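Local coordinates for protein sphingomyelinase C (Streptomyces griseocarneus, PDB 7CNE) that belongs to the endonuclease/exonuclease/phosphatase family and adopts the DNase I-like fold, in which two beta-sheets pack together and helices cover the outside, at residues K11-N16 with D47-Q52; G193-D198 with L246-H251; E230-A235 with Y282-L287. All blocks are in the same frame, centred on the assembly; numbering follows the deposited sequence.

Contact 1. Residues K11-N16 with D47-Q52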
ATOM      1  N   LYS A  11      10.689  -7.897   8.169  1.00 16.61           N
ATOM      2  CA  LYS A  11       9.497  -8.484   7.568  1.00 17.95           C
ATOM      3  C   LYS A  11       8.499  -7.367   7.289  1.00 17.35           C
ATOM      4  O   LYS A  11       8.107  -6.650   8.215  1.00 16.34           O
ATOM      5  CB  LYS A  11       8.881  -9.505   8.522  1.00 24.37           C
ATOM      6  CG  LYS A  11       8.172 -10.674   7.880  1.00 30.38           C
ATOM      7  CD  LYS A  11       8.361 -11.905   8.767  1.00 34.37           C
ATOM      8  CE  LYS A  11       7.914 -13.164   8.062  1.00 39.59           C
ATOM      9  NZ  LYS A  11       6.649 -13.718   8.638  1.00 46.28           N
ATOM     10  N   VAL A  12       8.076  -7.217   6.035  1.00 17.23           N
ATOM     11  CA  VAL A  12       7.250  -6.068   5.654  1.00 18.10           C
ATOM     12  C   VAL A  12       5.968  -6.550   4.990  1.00 17.68           C
ATOM     13  O   VAL A  12       6.016  -7.299   4.004  1.00 17.67           O
ATOM     14  CB  VAL A  12       8.006  -5.100   4.730  1.00 20.05           C
ATOM     15  CG1 VAL A  12       7.102  -3.915   4.358  1.00 16.56           C
ATOM     16  CG2 VAL A  12       9.297  -4.611   5.429  1.00 13.53           C
ATOM     17  N   LEU A  13       4.828  -6.116   5.528  1.00 14.71           N
ATOM     18  CA  LEU A  13       3.516  -6.401   4.951  1.00 16.17           C
ATOM     19  C   LEU A  13       3.017  -5.196   4.165  1.00 16.49           C
ATOM     20  O   LEU A  13       3.083  -4.062   4.647  1.00 13.87           O
ATOM     21  CB  LEU A  13       2.503  -6.755   6.047  1.00 15.94           C
ATOM     22  CG  LEU A  13       1.013  -6.709   5.698  1.00 18.04           C
ATOM     23  CD1 LEU A  13       0.616  -7.877   4.772  1.00 17.02           C
ATOM     24  CD2 LEU A  13       0.162  -6.723   6.971  1.00 18.65           C
ATOM     25  N   THR A  14       2.508  -5.436   2.961  1.00 15.78           N
ATOM     26  CA  THR A  14       1.729  -4.423   2.267  1.00 14.94           C
ATOM     27  C   THR A  14       0.343  -5.000   2.022  1.00 15.67           C
ATOM     28  O   THR A  14       0.216  -6.160   1.618  1.00 15.42           O
ATOM     29  CB  THR A  14       2.403  -3.945   0.958  1.00 15.26           C
ATOM     30  OG1 THR A  14       1.584  -2.959   0.333  1.00 14.30           O
ATOM     31  CG2 THR A  14       2.674  -5.081  -0.033  1.00 15.32           C
ATOM     32  N   TYR A  15      -0.692  -4.200   2.293  1.00 16.96           N
ATOM     33  CA  TYR A  15      -2.069  -4.691   2.235  1.00 17.37           C
ATOM     34  C   TYR A  15      -3.024  -3.568   1.867  1.00 16.11           C
ATOM     35  O   TYR A  15      -3.112  -2.557   2.574  1.00 14.91           O
ATOM     36  CB  TYR A  15      -2.484  -5.304   3.572  1.00 13.61           C
ATOM     37  CG  TYR A  15      -3.828  -6.001   3.537  1.00 17.62           C
ATOM     38  CD1 TYR A  15      -4.135  -6.926   2.539  1.00 16.35           C
ATOM     39  CD2 TYR A  15      -4.793  -5.735   4.508  1.00 15.44           C
ATOM     40  CE1 TYR A  15      -5.371  -7.589   2.525  1.00 16.29           C
ATOM     41  CE2 TYR A  15      -6.014  -6.378   4.502  1.00 15.70           C
ATOM     42  CZ  TYR A  15      -6.307  -7.300   3.515  1.00 20.42           C
ATOM     43  OH  TYR A  15      -7.538  -7.930   3.540  1.00 18.38           O
ATOM     44  N   ASN A  16      -3.761  -3.758   0.778  1.00 16.39           N
ATOM     45  CA  ASN A  16      -4.814  -2.831   0.379  1.00 13.56           C
ATOM     46  C   ASN A  16      -6.088  -3.236   1.115  1.00 15.11           C
ATOM     47  O   ASN A  16      -6.647  -4.300   0.845  1.00 18.25           O
ATOM     48  CB  ASN A  16      -5.001  -2.862  -1.136  1.00 14.92           C
ATOM     49  CG  ASN A  16      -6.046  -1.862  -1.629  1.00 18.31           C
ATOM     50  OD1 ASN A  16      -7.088  -1.673  -0.999  1.00 16.62           O
ATOM     51  ND2 ASN A  16      -5.775  -1.230  -2.776  1.00 15.70           N
ATOM     52  N   ASP A  47       7.518  -6.511  10.952  1.00 16.69           N
ATOM     53  CA  ASP A  47       8.230  -5.342  11.450  1.00 15.04           C
ATOM     54  C   ASP A  47       7.603  -4.034  10.974  1.00 17.72           C
ATOM     55  O   ASP A  47       7.585  -3.043  11.717  1.00 15.80           O
ATOM     56  CB  ASP A  47       9.683  -5.417  11.003  1.00 16.85           C
ATOM     57  CG  ASP A  47      10.413  -6.544  11.679  1.00 19.41           C
ATOM     58  OD1 ASP A  47      10.629  -6.413  12.896  1.00 18.89           O
ATOM     59  OD2 ASP A  47      10.725  -7.552  11.010  1.00 18.44           O
ATOM     60  N   VAL A  48       7.117  -4.008   9.741  1.00 14.71           N
ATOM     61  CA  VAL A  48       6.515  -2.818   9.140  1.00 14.69           C
ATOM     62  C   VAL A  48       5.255  -3.263   8.422  1.00 18.14           C
ATOM     63  O   VAL A  48       5.235  -4.333   7.801  1.00 16.92           O
ATOM     64  CB  VAL A  48       7.487  -2.114   8.162  1.00 17.45           C
ATOM     65  CG1 VAL A  48       6.856  -0.861   7.555  1.00 13.79           C
ATOM     66  CG2 VAL A  48       8.816  -1.777   8.858  1.00 17.34           C
ATOM     67  N   VAL A  49       4.196  -2.454   8.526  1.00 17.27           N
ATOM     68  CA  VAL A  49       2.940  -2.678   7.815  1.00 14.51           C
ATOM     69  C   VAL A  49       2.619  -1.411   7.032  1.00 16.38           C
ATOM     70  O   VAL A  49       2.617  -0.309   7.598  1.00 17.50           O
ATOM     71  CB  VAL A  49       1.778  -3.039   8.771  1.00 16.76           C
ATOM     72  CG1 VAL A  49       0.460  -3.209   7.983  1.00 16.25           C
ATOM     73  CG2 VAL A  49       2.096  -4.317   9.561  1.00 18.35           C
ATOM     74  N   VAL A  50       2.374  -1.563   5.731  1.00 15.80           N
ATOM     75  CA  VAL A  50       1.951  -0.466   4.863  1.00 15.92           C
ATOM     76  C   VAL A  50       0.550  -0.794   4.356  1.00 16.58           C
ATOM     77  O   VAL A  50       0.345  -1.823   3.694  1.00 15.19           O
ATOM     78  CB  VAL A  50       2.923  -0.240   3.690  1.00 15.39           C
ATOM     79  CG1 VAL A  50       2.485   0.969   2.866  1.00 16.94           C
ATOM     80  CG2 VAL A  50       4.349  -0.022   4.197  1.00 16.56           C
ATOM     81  N   LEU A  51      -0.406   0.082   4.656  1.00 14.68           N
ATOM     82  CA  LEU A  51      -1.791  -0.096   4.262  1.00 15.74           C
ATOM     83  C   LEU A  51      -2.165   0.887   3.164  1.00 15.23           C
ATOM     84  O   LEU A  51      -1.699   2.029   3.152  1.00 15.64           O
ATOM     85  CB  LEU A  51      -2.730   0.110   5.453  1.00 15.34           C
ATOM     86  CG  LEU A  51      -2.464  -0.798   6.658  1.00 18.89           C
ATOM     87  CD1 LEU A  51      -3.456  -0.447   7.769  1.00 14.63           C
ATOM     88  CD2 LEU A  51      -2.606  -2.256   6.235  1.00 14.39           C
ATOM     89  N   GLN A  52      -3.046   0.446   2.264  1.00 13.75           N
ATOM     90  CA  GLN A  52      -3.669   1.327   1.291  1.00 15.59           C
ATOM     91  C   GLN A  52      -5.181   1.311   1.486  1.00 16.72           C
ATOM     92  O   GLN A  52      -5.727   0.423   2.145  1.00 16.56           O
ATOM     93  CB  GLN A  52      -3.339   0.920  -0.151  1.00 12.73           C
ATOM     94  CG  GLN A  52      -1.852   0.852  -0.462  1.00 13.78           C
ATOM     95  CD  GLN A  52      -1.242  -0.473  -0.034  1.00 15.76           C
ATOM     96  OE1 GLN A  52      -1.866  -1.531  -0.182  1.00 15.97           O
ATOM     97  NE2 GLN A  52      -0.024  -0.422   0.495  1.00 14.34           N
TER
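Leu13 meets Val49 because Leu13 CG is anti to its backbone N (chi1 164°) and Val49 CG1 takes the same place on its own residue. The two side chains lie alongside each other and point the same way. Leu13 CD2 packs on Val49 CG1 at 3.7 Å, with Val49 CG2 only slightly farther off. At the start of the pair, Asp47 keeps its carboxylate beside its backbone N. From there Asp47 OD2 takes the N-H of Lys11 on its anti lone pair, at 2.9 Å and nearly straight (168°). The other oxygen, Asp47 OD1, accepts from Trp108. Lys11 O is gripped twice, by Asp47 N at 2.8 Å and by Val48 N at 3.2 Å. From here the backbones zip up in register. Leu13 N donates to Val48 O and Val50 N to Leu13 O. Tyr15 N then donates to Val50 O, and Gln52 N closes the run on Tyr15 O at 3.0 Å.

The strands 12-16 and 48-52 are parallel, 4.7 Å apart at their closest and 14° from alignment. They are the two strands of a beta-alpha-beta crossover through helix 30-39. They sit in the middle of one sheet of the DNase I-like sandwich, between strands 293-297 and 103-106.

Val12 and Thr14 share a face with Val48 and Val50, and both touch Val249 of the opposing sheet. Val12 CG2 packs on Val48 CB at 4.1 Å. The other face carries Leu13, Tyr15, Val49 and Leu51. Leu51 CD2 rests 4.0 Å from Tyr15 CB and lies at the edge of that ring, near its plane. The Tyr15 ring also meets Phe42. Asn16, within strand 12-19, turns its ND2 to Asp194 and Glu53, close to a bound succinic acid.

Contact 2. Residues G193-D198 with L246-H251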
ATOM      1  N   GLY A 193       3.903  -1.076  -1.487  1.00 17.23           N
ATOM      2  CA  GLY A 193       2.579  -0.565  -1.760  1.00 15.18           C
ATOM      3  C   GLY A 193       1.833  -1.367  -2.800  1.00 16.85           C
ATOM      4  O   GLY A 193       2.333  -2.349  -3.363  1.00 13.94           O
ATOM      5  N   ASP A 194       0.589  -0.939  -3.001  1.00 13.20           N
ATOM      6  CA  ASP A 194      -0.207  -1.307  -4.162  1.00 15.94           C
ATOM      7  C   ASP A 194       0.294  -0.440  -5.310  1.00 17.14           C
ATOM      8  O   ASP A 194      -0.095   0.725  -5.435  1.00 16.09           O
ATOM      9  CB  ASP A 194      -1.689  -1.072  -3.879  1.00 14.19           C
ATOM     10  CG  ASP A 194      -2.577  -1.448  -5.040  1.00 16.70           C
ATOM     11  OD1 ASP A 194      -2.058  -1.738  -6.136  1.00 15.57           O
ATOM     12  OD2 ASP A 194      -3.810  -1.471  -4.836  1.00 19.40           O
ATOM     13  N   LEU A 195       1.181  -0.987  -6.138  1.00 15.36           N
ATOM     14  CA  LEU A 195       1.772  -0.193  -7.206  1.00 17.82           C
ATOM     15  C   LEU A 195       0.974  -0.251  -8.500  1.00 17.89           C
ATOM     16  O   LEU A 195       1.342   0.432  -9.460  1.00 16.43           O
ATOM     17  CB  LEU A 195       3.223  -0.615  -7.455  1.00 17.95           C
ATOM     18  CG  LEU A 195       4.067  -0.723  -6.181  1.00 17.25           C
ATOM     19  CD1 LEU A 195       5.504  -1.071  -6.512  1.00 18.03           C
ATOM     20  CD2 LEU A 195       3.998   0.585  -5.387  1.00 16.31           C
ATOM     21  N   ASN A 196      -0.112  -1.029  -8.539  1.00 15.23           N
ATOM     22  CA  ASN A 196      -1.045  -1.047  -9.666  1.00 19.81           C
ATOM     23  C   ASN A 196      -0.349  -1.390 -10.979  1.00 19.64           C
ATOM     24  O   ASN A 196      -0.748  -0.917 -12.043  1.00 15.61           O
ATOM     25  CB  ASN A 196      -1.803   0.282  -9.776  1.00 17.46           C
ATOM     26  CG  ASN A 196      -3.170   0.210  -9.130  1.00 19.77           C
ATOM     27  OD1 ASN A 196      -3.915  -0.722  -9.387  1.00 17.07           O
ATOM     28  ND2 ASN A 196      -3.498   1.178  -8.271  1.00 17.39           N
ATOM     29  N   VAL A 197       0.698  -2.206 -10.889  1.00 17.56           N
ATOM     30  CA  VAL A 197       1.431  -2.734 -12.035  1.00 18.26           C
ATOM     31  C   VAL A 197       1.384  -4.256 -11.960  1.00 19.17           C
ATOM     32  O   VAL A 197       1.861  -4.849 -10.981  1.00 20.32           O
ATOM     33  CB  VAL A 197       2.889  -2.245 -12.050  1.00 17.89           C
ATOM     34  CG1 VAL A 197       3.669  -2.923 -13.173  1.00 21.45           C
ATOM     35  CG2 VAL A 197       2.953  -0.725 -12.177  1.00 20.75           C
ATOM     36  N   ASP A 198       0.848  -4.888 -13.002  1.00 16.73           N
ATOM     37  CA  ASP A 198       0.752  -6.348 -13.042  1.00 21.30           C
ATOM     38  C   ASP A 198       2.128  -6.975 -13.253  1.00 22.53           C
ATOM     39  O   ASP A 198       2.797  -6.698 -14.255  1.00 22.13           O
ATOM     40  CB  ASP A 198      -0.207  -6.774 -14.149  1.00 23.26           C
ATOM     41  CG  ASP A 198      -0.476  -8.273 -14.153  1.00 26.87           C
ATOM     42  OD1 ASP A 198      -0.310  -8.932 -13.103  1.00 24.44           O
ATOM     43  OD2 ASP A 198      -0.849  -8.790 -15.223  1.00 25.78           O
ATOM     44  N   LEU A 246      -0.405  -7.058  -8.175  1.00 19.32           N
ATOM     45  CA  LEU A 246      -0.175  -5.619  -8.135  1.00 21.10           C
ATOM     46  C   LEU A 246       0.637  -5.095  -6.955  1.00 18.17           C
ATOM     47  O   LEU A 246       0.966  -3.900  -6.953  1.00 15.23           O
ATOM     48  CB  LEU A 246      -1.527  -4.876  -8.141  1.00 19.37           C
ATOM     49  CG  LEU A 246      -2.505  -5.243  -9.261  1.00 18.32           C
ATOM     50  CD1 LEU A 246      -3.828  -4.470  -9.122  1.00 14.51           C
ATOM     51  CD2 LEU A 246      -1.833  -4.950 -10.578  1.00 17.60           C
ATOM     52  N   ASP A 247       0.963  -5.922  -5.961  1.00 19.33           N
ATOM     53  CA  ASP A 247       1.425  -5.450  -4.656  1.00 15.53           C
ATOM     54  C   ASP A 247       2.849  -5.937  -4.390  1.00 17.43           C
ATOM     55  O   ASP A 247       3.153  -7.112  -4.607  1.00 16.93           O
ATOM     56  CB  ASP A 247       0.455  -5.930  -3.567  1.00 15.71           C
ATOM     57  CG  ASP A 247      -0.986  -5.448  -3.811  1.00 22.49           C
ATOM     58  OD1 ASP A 247      -1.252  -4.241  -3.606  1.00 17.03           O
ATOM     59  OD2 ASP A 247      -1.855  -6.263  -4.214  1.00 20.51           O
ATOM     60  N   TYR A 248       3.720  -5.034  -3.921  1.00 16.43           N
ATOM     61  CA  TYR A 248       5.160  -5.275  -3.899  1.00 16.32           C
ATOM     62  C   TYR A 248       5.815  -4.653  -2.673  1.00 16.41           C
ATOM     63  O   TYR A 248       5.334  -3.659  -2.128  1.00 16.33           O
ATOM     64  CB  TYR A 248       5.856  -4.672  -5.129  1.00 15.45           C
ATOM     65  CG  TYR A 248       5.330  -5.125  -6.476  1.00 17.75           C
ATOM     66  CD1 TYR A 248       4.279  -4.452  -7.099  1.00 19.14           C
ATOM     67  CD2 TYR A 248       5.921  -6.198  -7.146  1.00 18.74           C
ATOM     68  CE1 TYR A 248       3.815  -4.846  -8.349  1.00 18.29           C
ATOM     69  CE2 TYR A 248       5.465  -6.600  -8.402  1.00 18.97           C
ATOM     70  CZ  TYR A 248       4.408  -5.912  -8.996  1.00 21.22           C
ATOM     71  OH  TYR A 248       3.925  -6.304 -10.230  1.00 21.48           O
ATOM     72  N   VAL A 249       6.954  -5.228  -2.276  1.00 16.10           N
ATOM     73  CA  VAL A 249       7.923  -4.577  -1.388  1.00 15.90           C
ATOM     74  C   VAL A 249       9.289  -4.804  -2.014  1.00 18.19           C
ATOM     75  O   VAL A 249       9.791  -5.933  -2.015  1.00 16.81           O
ATOM     76  CB  VAL A 249       7.892  -5.123   0.045  1.00 18.06           C
ATOM     77  CG1 VAL A 249       8.870  -4.329   0.960  1.00 15.74           C
ATOM     78  CG2 VAL A 249       6.469  -5.129   0.610  1.00 17.02           C
ATOM     79  N   LEU A 250       9.895  -3.744  -2.544  1.00 15.45           N
ATOM     80  CA  LEU A 250      11.108  -3.874  -3.349  1.00 16.85           C
ATOM     81  C   LEU A 250      12.183  -2.914  -2.858  1.00 19.42           C
ATOM     82  O   LEU A 250      11.907  -1.739  -2.591  1.00 22.10           O
ATOM     83  CB  LEU A 250      10.819  -3.613  -4.838  1.00 13.20           C
ATOM     84  CG  LEU A 250       9.842  -4.585  -5.510  1.00 15.89           C
ATOM     85  CD1 LEU A 250       9.443  -4.120  -6.931  1.00 17.82           C
ATOM     86  CD2 LEU A 250      10.427  -5.995  -5.543  1.00 16.92           C
ATOM     87  N   HIS A 251      13.409  -3.418  -2.762  1.00 16.84           N
ATOM     88  CA  HIS A 251      14.557  -2.615  -2.374  1.00 16.85           C
ATOM     89  C   HIS A 251      15.021  -1.726  -3.526  1.00 20.89           C
ATOM     90  O   HIS A 251      14.703  -1.953  -4.699  1.00 19.10           O
ATOM     91  CB  HIS A 251      15.701  -3.513  -1.911  1.00 17.73           C
ATOM     92  CG  HIS A 251      15.450  -4.144  -0.583  1.00 15.50           C
ATOM     93  ND1 HIS A 251      15.793  -3.533   0.604  1.00 18.36           N
ATOM     94  CD2 HIS A 251      14.855  -5.313  -0.249  1.00 15.93           C
ATOM     95  CE1 HIS A 251      15.439  -4.309   1.612  1.00 17.99           C
ATOM     96  NE2 HIS A 251      14.866  -5.393   1.123  1.00 18.77           N
TER
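Gly193 and Tyr248 face each other as an antiparallel hydrogen-bonded pair, Gly193 N to Tyr248 O at 3.0 Å and Tyr248 N to Gly193 O at 3.1 Å. Gly193 is almost fully extended, with backbone angles that would jam a CB against the preceding carbonyl O and so call for glycine, and the chain turns a corner there. Past it, Leu195 N reaches Leu246 O at 3.0 Å, and Asn196 N makes a weak bond to the same oxygen.

Asp194 and Asp247 form the next, non-hydrogen-bonded pair. Their carboxylates cross with planes 63° apart, and Asp194 OD1 lies 3.6 Å from Asp247 OD1. Each has outside partners: Asn16 donates to Asp194 OD2, while Ser225 and His290 bond Asp247 OD2. Residues 193-196 read Gly-Asp-Leu-Asn, the GDxN signature of the endonuclease/exonuclease/phosphatase family. The loop leaves strand 188-192 here, beside edge strand 247-251 of the second sheet. Asn196 ND2 bonds a bound succinic acid as well as Ala151 O, which suggests that the loop lines a pocket.

Farther along, Tyr248 reaches out with CG beside its backbone N (chi1 -56°). Its hydroxyl donates to Val197 O at 2.6 Å. The oxygen lies in the plane of the ring, at its edge, but OH stands above the carbonyl plane of Val197. Leu195 CD1 packs obliquely on Tyr248 CD1 at 3.6 Å. Leu246 sends CD2 against the Val197-Asp198 peptide, 3.6 Å from Asp198 N. Beyond Leu195 and Val197, helices 203-211 and 162-180 cover the loop with Met207 and Phe171.

Contact 3. Residues E230-A235 with Y282-L287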
ATOM      1  N   GLU A 230     -10.738 -15.829  -7.656  1.00 27.38           N
ATOM      2  CA  GLU A 230     -10.746 -16.517  -6.366  1.00 26.00           C
ATOM      3  C   GLU A 230     -11.001 -15.608  -5.168  1.00 26.72           C
ATOM      4  O   GLU A 230     -11.360 -16.110  -4.098  1.00 25.95           O
ATOM      5  CB  GLU A 230      -9.416 -17.242  -6.148  1.00 26.72           C
ATOM      6  CG  GLU A 230      -9.160 -18.369  -7.142  1.00 30.74           C
ATOM      7  CD  GLU A 230      -7.892 -19.157  -6.845  1.00 33.26           C
ATOM      8  OE1 GLU A 230      -7.559 -19.370  -5.654  1.00 31.61           O
ATOM      9  OE2 GLU A 230      -7.216 -19.572  -7.813  1.00 39.50           O
ATOM     10  N   ASN A 231     -10.793 -14.301  -5.293  1.00 24.80           N
ATOM     11  CA  ASN A 231     -11.070 -13.383  -4.193  1.00 22.96           C
ATOM     12  C   ASN A 231     -12.522 -12.928  -4.303  1.00 23.60           C
ATOM     13  O   ASN A 231     -12.928 -12.388  -5.336  1.00 25.71           O
ATOM     14  CB  ASN A 231     -10.100 -12.195  -4.206  1.00 21.78           C
ATOM     15  CG  ASN A 231     -10.369 -11.209  -3.080  1.00 22.89           C
ATOM     16  OD1 ASN A 231     -11.395 -10.535  -3.080  1.00 22.19           O
ATOM     17  ND2 ASN A 231      -9.456 -11.130  -2.113  1.00 20.55           N
ATOM     18  N   SER A 232     -13.301 -13.135  -3.233  1.00 23.82           N
ATOM     19  CA  SER A 232     -14.749 -12.932  -3.312  1.00 27.28           C
ATOM     20  C   SER A 232     -15.128 -11.462  -3.490  1.00 29.57           C
ATOM     21  O   SER A 232     -16.124 -11.163  -4.165  1.00 27.67           O
ATOM     22  CB  SER A 232     -15.432 -13.521  -2.071  1.00 25.50           C
ATOM     23  OG  SER A 232     -15.052 -12.847  -0.886  1.00 25.16           O
ATOM     24  N   ILE A 233     -14.359 -10.531  -2.915  1.00 24.30           N
ATOM     25  CA  ILE A 233     -14.636  -9.108  -3.132  1.00 23.99           C
ATOM     26  C   ILE A 233     -14.229  -8.686  -4.542  1.00 25.97           C
ATOM     27  O   ILE A 233     -14.984  -7.999  -5.244  1.00 28.12           O
ATOM     28  CB  ILE A 233     -13.932  -8.248  -2.064  1.00 24.05           C
ATOM     29  CG1 ILE A 233     -14.546  -8.511  -0.686  1.00 23.63           C
ATOM     30  CG2 ILE A 233     -14.021  -6.748  -2.443  1.00 22.84           C
ATOM     31  CD1 ILE A 233     -13.836  -7.799   0.460  1.00 21.41           C
ATOM     32  N   ALA A 234     -13.024  -9.070  -4.977  1.00 24.19           N
ATOM     33  CA  ALA A 234     -12.590  -8.676  -6.314  1.00 26.58           C
ATOM     34  C   ALA A 234     -13.501  -9.272  -7.380  1.00 29.84           C
ATOM     35  O   ALA A 234     -13.801  -8.618  -8.388  1.00 27.78           O
ATOM     36  CB  ALA A 234     -11.137  -9.089  -6.559  1.00 22.12           C
ATOM     37  N   ALA A 235     -13.957 -10.515  -7.170  1.00 27.08           N
ATOM     38  CA  ALA A 235     -14.839 -11.160  -8.139  1.00 27.46           C
ATOM     39  C   ALA A 235     -16.194 -10.469  -8.224  1.00 28.67           C
ATOM     40  O   ALA A 235     -16.802 -10.433  -9.299  1.00 28.95           O
ATOM     41  CB  ALA A 235     -15.024 -12.637  -7.789  1.00 26.74           C
ATOM     42  N   TYR A 282     -25.438 -10.088   0.493  1.00 38.43           N
ATOM     43  CA  TYR A 282     -24.197 -10.511  -0.137  1.00 34.33           C
ATOM     44  C   TYR A 282     -23.242 -10.991   0.945  1.00 30.59           C
ATOM     45  O   TYR A 282     -23.032 -10.293   1.944  1.00 31.57           O
ATOM     46  CB  TYR A 282     -23.567  -9.367  -0.940  1.00 32.90           C
ATOM     47  CG  TYR A 282     -24.396  -8.905  -2.118  1.00 40.19           C
ATOM     48  CD1 TYR A 282     -24.355  -9.585  -3.330  1.00 43.99           C
ATOM     49  CD2 TYR A 282     -25.218  -7.786  -2.020  1.00 41.94           C
ATOM     50  CE1 TYR A 282     -25.114  -9.164  -4.416  1.00 47.92           C
ATOM     51  CE2 TYR A 282     -25.976  -7.353  -3.102  1.00 46.52           C
ATOM     52  CZ  TYR A 282     -25.920  -8.048  -4.296  1.00 48.45           C
ATOM     53  OH  TYR A 282     -26.672  -7.634  -5.374  1.00 49.85           O
ATOM     54  N   THR A 283     -22.675 -12.181   0.755  1.00 31.75           N
ATOM     55  CA  THR A 283     -21.747 -12.767   1.714  1.00 30.74           C
ATOM     56  C   THR A 283     -20.367 -12.896   1.082  1.00 25.63           C
ATOM     57  O   THR A 283     -20.238 -13.395  -0.037  1.00 29.67           O
ATOM     58  CB  THR A 283     -22.243 -14.133   2.204  1.00 33.70           C
ATOM     59  OG1 THR A 283     -23.479 -13.963   2.911  1.00 33.47           O
ATOM     60  CG2 THR A 283     -21.219 -14.761   3.148  1.00 30.53           C
ATOM     61  N   TYR A 284     -19.343 -12.450   1.803  1.00 25.60           N
ATOM     62  CA  TYR A 284     -17.968 -12.479   1.327  1.00 25.35           C
ATOM     63  C   TYR A 284     -17.100 -13.272   2.294  1.00 24.38           C
ATOM     64  O   TYR A 284     -17.418 -13.402   3.480  1.00 26.45           O
ATOM     65  CB  TYR A 284     -17.411 -11.058   1.168  1.00 25.81           C
ATOM     66  CG  TYR A 284     -18.237 -10.217   0.221  1.00 27.14           C
ATOM     67  CD1 TYR A 284     -19.260  -9.403   0.690  1.00 25.08           C
ATOM     68  CD2 TYR A 284     -18.004 -10.262  -1.147  1.00 28.25           C
ATOM     69  CE1 TYR A 284     -20.033  -8.637  -0.188  1.00 24.64           C
ATOM     70  CE2 TYR A 284     -18.763  -9.502  -2.027  1.00 29.24           C
ATOM     71  CZ  TYR A 284     -19.774  -8.696  -1.539  1.00 28.80           C
ATOM     72  OH  TYR A 284     -20.519  -7.950  -2.421  1.00 32.20           O
ATOM     73  N   THR A 285     -15.990 -13.802   1.772  1.00 22.19           N
ATOM     74  CA  THR A 285     -15.054 -14.581   2.577  1.00 26.29           C
ATOM     75  C   THR A 285     -13.635 -14.042   2.447  1.00 25.36           C
ATOM     76  O   THR A 285     -12.669 -14.793   2.594  1.00 23.03           O
ATOM     77  CB  THR A 285     -15.093 -16.066   2.204  1.00 23.66           C
ATOM     78  OG1 THR A 285     -15.153 -16.205   0.783  1.00 27.01           O
ATOM     79  CG2 THR A 285     -16.303 -16.765   2.849  1.00 27.74           C
ATOM     80  N   ASP A 286     -13.494 -12.744   2.162  1.00 23.19           N
ATOM     81  CA  ASP A 286     -12.197 -12.078   2.166  1.00 20.97           C
ATOM     82  C   ASP A 286     -12.342 -10.724   2.836  1.00 22.77           C
ATOM     83  O   ASP A 286     -13.425 -10.131   2.832  1.00 21.31           O
ATOM     84  CB  ASP A 286     -11.623 -11.883   0.758  1.00 21.21           C
ATOM     85  CG  ASP A 286     -11.463 -13.190   0.015  1.00 25.20           C
ATOM     86  OD1 ASP A 286     -12.453 -13.643  -0.594  1.00 22.43           O
ATOM     87  OD2 ASP A 286     -10.355 -13.764   0.056  1.00 23.79           O
ATOM     88  N   LEU A 287     -11.239 -10.238   3.410  1.00 18.57           N
ATOM     89  CA  LEU A 287     -11.275  -8.966   4.116  1.00 22.50           C
ATOM     90  C   LEU A 287     -11.032  -7.780   3.191  1.00 19.69           C
ATOM     91  O   LEU A 287     -11.257  -6.634   3.594  1.00 21.18           O
ATOM     92  CB  LEU A 287     -10.257  -8.971   5.260  1.00 21.60           C
ATOM     93  CG  LEU A 287     -10.615  -9.940   6.398  1.00 23.13           C
ATOM     94  CD1 LEU A 287      -9.558  -9.923   7.495  1.00 19.81           C
ATOM     95  CD2 LEU A 287     -11.981  -9.605   6.974  1.00 22.17           C
TER
HETATM   96  O   HOH W   1      -9.928 -15.724  -1.530  1.00 23.40           O
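Ser232 and Asp286 make the central hydrogen bonds of the contact. Asp286 OD1 accepts twice from this one serine. Ser232 OG donates to the anti lone pair of Asp286 OD1 at 2.7 Å. Ser232 N comes to the same Asp286 OD1 at 2.8 Å, but from 51° above the carboxylate plane. Ser232 OG stands between its own backbone N and carbonyl carbon (chi1 65°). In that place it can also accept the N-H of Thr285, with Thr285 N to Ser232 OG at 3.0 Å. A water donates to Asp286 OD2 at 2.6 Å and also to Glu230 O, so it ties the second oxygen back to the segment 230-235.

Capping comes from Asn231, the N-cap of helix 232-237. Asn231 OD1 accepts from Ala234 N at 2.9 Å and, weakly, from Ile233 N. The Asn231 amide also stacks on the Asp286 carboxylate, with planes 25° apart. Asn231 ND2 has its own acceptor in Ser288 O.

Van der Waals packing is made by Ile233 and Tyr284. The apolar part is Ile233 CG1, which comes obliquely to the Tyr284 ring, 3.9 Å from CD2. Two carbonyl oxygens join in. Ile233 CD1 reaches Asp286 O, and Ser232 O lies in the ring plane, at the edge of Tyr284 and 3.7 Å from CD2. Trp273 and Trp28 also meet this ring. Through Tyr284 the small antiparallel sheet of strands 273-276 and 281-284 joins the start of the short helix.

Asp286 thus supplies a carboxylate to a backbone N-H in the first turn of helix 232-237. The positive end of the helix dipole and the three donors to this carboxylate, water included, would probably favour its charged form.

Contact 1 comes first in the chain and is complete before the others begin. Contacts 2 and 3 interleave, in the order 193-198, 230-235, 246-251, 282-287. Contact 1 lies within one main sheet and contact 2 at the edge of the other. Their centres are 11 Å apart, and they touch across the sandwich where Thr14 packs on Gly193. Both border the site of the succinic acid, so strand 12-19 and the loop meet at one probable pocket. Contact 3 is more peripheral, with its centre about 21 Å from each of the others. It touches contact 1 through Leu287 and Tyr15, but its nearest atoms stay about 9 Å from contact 2.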